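Local coordinates for protein toll (Drosophila melanogaster, PDB 4LXR) that binds the cleaved, activated form of the cytokine Spaetzle through its leucine-rich-repeat ectodomain and starts Toll signalling in dorsal-ventral patterning and antifungal immunity, at residues L416-N421 with S440-M445. Numbering follows the deposited sequence.
With NAG (2-acetamido-2-deoxy-beta-D-glucopyranose), chain E.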
loop_
_atom_site.group_PDB
_atom_site.type_symbol
_atom_site.label_atom_id
_atom_site.label_comp_id
_atom_site.label_asym_id
_atom_site.label_seq_id
_atom_site.Cartn_x
_atom_site.Cartn_y
_atom_site.Cartn_z
ATOM N N LEU A 416 -9.317 13.674 -1.806
ATOM C CA LEU A 416 -10.186 13.709 -0.644
ATOM C C LEU A 416 -10.319 12.308 -0.039
ATOM O O LEU A 416 -10.897 11.412 -0.646
ATOM C CB LEU A 416 -11.553 14.278 -1.035
ATOM C CG LEU A 416 -12.601 14.338 0.079
ATOM C CD1 LEU A 416 -12.049 15.052 1.333
ATOM C CD2 LEU A 416 -13.859 15.020 -0.424
ATOM N N HIS A 417 -9.759 12.122 1.151
ATOM C CA HIS A 417 -9.817 10.836 1.848
ATOM C C HIS A 417 -10.731 10.890 3.061
ATOM O O HIS A 417 -10.414 11.534 4.071
ATOM C CB HIS A 417 -8.422 10.405 2.289
ATOM C CG HIS A 417 -7.444 10.313 1.161
ATOM N ND1 HIS A 417 -7.195 9.136 0.487
ATOM C CD2 HIS A 417 -6.666 11.255 0.578
ATOM C CE1 HIS A 417 -6.296 9.356 -0.455
ATOM N NE2 HIS A 417 -5.962 10.633 -0.424
ATOM N N LEU A 418 -11.856 10.192 2.953
ATOM C CA LEU A 418 -12.832 10.123 4.019
ATOM C C LEU A 418 -13.059 8.681 4.430
ATOM O O LEU A 418 -14.108 8.350 4.982
ATOM C CB LEU A 418 -14.159 10.771 3.591
ATOM C CG LEU A 418 -14.078 12.278 3.316
ATOM C CD1 LEU A 418 -15.415 12.813 2.847
ATOM C CD2 LEU A 418 -13.577 13.058 4.550
ATOM N N ASP A 419 -12.069 7.826 4.184
ATOM C CA ASP A 419 -12.221 6.397 4.471
ATOM C C ASP A 419 -12.337 6.076 5.976
ATOM O O ASP A 419 -11.714 6.734 6.792
ATOM C CB ASP A 419 -11.066 5.603 3.849
ATOM C CG ASP A 419 -9.708 6.272 4.071
ATOM O OD1 ASP A 419 -9.612 7.498 3.899
ATOM O OD2 ASP A 419 -8.731 5.579 4.426
ATOM N N HIS A 420 -13.125 5.049 6.314
ATOM C CA HIS A 420 -13.275 4.558 7.690
ATOM C C HIS A 420 -13.988 5.587 8.575
ATOM O O HIS A 420 -13.475 6.025 9.597
ATOM C CB HIS A 420 -11.917 4.151 8.303
ATOM C CG HIS A 420 -11.063 3.321 7.393
ATOM N ND1 HIS A 420 -11.428 2.061 6.968
ATOM C CD2 HIS A 420 -9.860 3.574 6.825
ATOM C CE1 HIS A 420 -10.490 1.574 6.177
ATOM N NE2 HIS A 420 -9.523 2.469 6.080
ATOM N N ASN A 421 -15.171 5.982 8.148
ATOM C CA ASN A 421 -15.990 6.903 8.909
ATOM C C ASN A 421 -17.407 6.340 8.988
ATOM O O ASN A 421 -17.608 5.153 8.716
ATOM C CB ASN A 421 -15.939 8.298 8.273
ATOM C CG ASN A 421 -14.721 9.087 8.722
ATOM O OD1 ASN A 421 -14.645 9.483 9.884
ATOM N ND2 ASN A 421 -13.757 9.306 7.818
ATOM N N SER A 440 -24.068 14.558 -4.589
ATOM C CA SER A 440 -23.369 14.473 -3.312
ATOM C C SER A 440 -22.819 15.851 -2.908
ATOM O O SER A 440 -22.737 16.751 -3.739
ATOM C CB SER A 440 -22.219 13.471 -3.417
ATOM O OG SER A 440 -21.039 14.096 -3.905
ATOM N N PRO A 441 -22.447 16.020 -1.624
ATOM C CA PRO A 441 -21.808 17.266 -1.168
ATOM C C PRO A 441 -20.490 17.570 -1.890
ATOM O O PRO A 441 -19.983 18.694 -1.829
ATOM C CB PRO A 441 -21.534 16.997 0.323
ATOM C CG PRO A 441 -22.554 15.999 0.721
ATOM C CD PRO A 441 -22.767 15.123 -0.496
ATOM N N PHE A 442 -19.940 16.569 -2.567
ATOM C CA PHE A 442 -18.660 16.708 -3.254
ATOM C C PHE A 442 -18.827 17.279 -4.657
ATOM O O PHE A 442 -17.844 17.528 -5.359
ATOM C CB PHE A 442 -17.981 15.345 -3.310
ATOM C CG PHE A 442 -17.989 14.634 -1.995
ATOM C CD1 PHE A 442 -17.537 15.274 -0.845
ATOM C CD2 PHE A 442 -18.497 13.354 -1.886
ATOM C CE1 PHE A 442 -17.572 14.633 0.378
ATOM C CE2 PHE A 442 -18.527 12.710 -0.662
ATOM C CZ PHE A 442 -18.060 13.348 0.464
ATOM N N GLY A 443 -20.084 17.500 -5.041
ATOM C CA GLY A 443 -20.446 17.838 -6.406
ATOM C C GLY A 443 -19.856 19.113 -6.958
ATOM O O GLY A 443 -19.812 19.293 -8.175
ATOM N N TYR A 444 -19.402 19.999 -6.074
ATOM C CA TYR A 444 -18.832 21.270 -6.502
ATOM C C TYR A 444 -17.443 21.065 -7.072
ATOM O O TYR A 444 -16.928 21.900 -7.813
ATOM C CB TYR A 444 -18.789 22.274 -5.338
ATOM C CG TYR A 444 -20.165 22.716 -4.890
ATOM C CD1 TYR A 444 -20.882 23.655 -5.619
ATOM C CD2 TYR A 444 -20.756 22.179 -3.753
ATOM C CE1 TYR A 444 -22.157 24.060 -5.228
ATOM C CE2 TYR A 444 -22.036 22.578 -3.350
ATOM C CZ TYR A 444 -22.722 23.520 -4.093
ATOM O OH TYR A 444 -23.978 23.930 -3.709
ATOM N N MET A 445 -16.838 19.937 -6.732
ATOM C CA MET A 445 -15.435 19.731 -7.044
ATOM C C MET A 445 -15.272 18.934 -8.331
ATOM O O MET A 445 -14.856 17.770 -8.315
ATOM C CB MET A 445 -14.712 19.094 -5.854
ATOM C CG MET A 445 -14.790 19.977 -4.623
ATOM S SD MET A 445 -13.904 19.362 -3.184
ATOM C CE MET A 445 -14.986 18.034 -2.661
HETATM C C1 NAG E . -14.050 0.097 8.934
HETATM C C2 NAG E . -12.896 -0.895 9.178
HETATM C C3 NAG E . -12.872 -1.341 10.640
HETATM C C4 NAG E . -12.874 -0.138 11.577
HETATM C C5 NAG E . -14.066 0.753 11.240
HETATM C C6 NAG E . -14.156 1.993 12.100
HETATM C C7 NAG E . -12.253 -2.217 7.202
HETATM C C8 NAG E . -12.498 -3.475 6.425
HETATM N N2 NAG E . -13.001 -2.051 8.301
HETATM O O3 NAG E . -11.720 -2.150 10.843
HETATM O O4 NAG E . -13.007 -0.567 12.928
HETATM O O5 NAG E . -13.959 1.188 9.878
HETATM O O6 NAG E . -13.019 2.828 11.925
HETATM O O7 NAG E . -11.418 -1.388 6.852
#
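Leu416 and Phe442 mark the closest approach of the two backbones, with CA atoms 9.4 Å apart. Segment 416-421 leaves a short strand and enters a loop. Segment 440-445 has no regular strand; it turns back on itself, with Gly443 N bonded to Ser440 O and Met445 N to Phe442 O. Ser440 OG accepts from Phe442 N at 3.0 Å, an ST turn that leads into Phe442.

The backbones are too far apart to pair, and side chains fill the gap. Leu416 holds CG anti to its own N (chi1 178°), which carries CD2 across to Phe442 CD1 at 3.7 Å. The same methyl meets Met445 CE at 3.9 Å, where the methionine chain bends at its last torsion. Leu418 and Phe442 reach toward each other from opposite directions, with Leu418 CD1 3.6 Å from Phe442 CZ. Both leucine methyls approach the ring obliquely. With an alanine in place of Phe442, a gap would probably open in front of Leu416 CD2 and Leu418 CD1, with Leu416 keeping Met445 CE.

Within segment 416-421, Asn421 ND2 gives a nearly straight bond (178°) to Leu418 O, 3.0 Å away, from above the carbonyl plane. Asn421 also bonds to Met394 O and Leu399 N, tying this loop to the preceding turn, as the asparagine ladder of leucine-rich repeats does.

The contact is buried inside the solenoid. Segment 416-421 belongs to LRR 12; segment 440-445 lies in the loop from helix 429-433 to strand 450-452. Strand 415-417 runs between strands 391-393 and 450-452; Leu451 of strand 450-452 and Ile402 of strand 401-402 also touch Phe442.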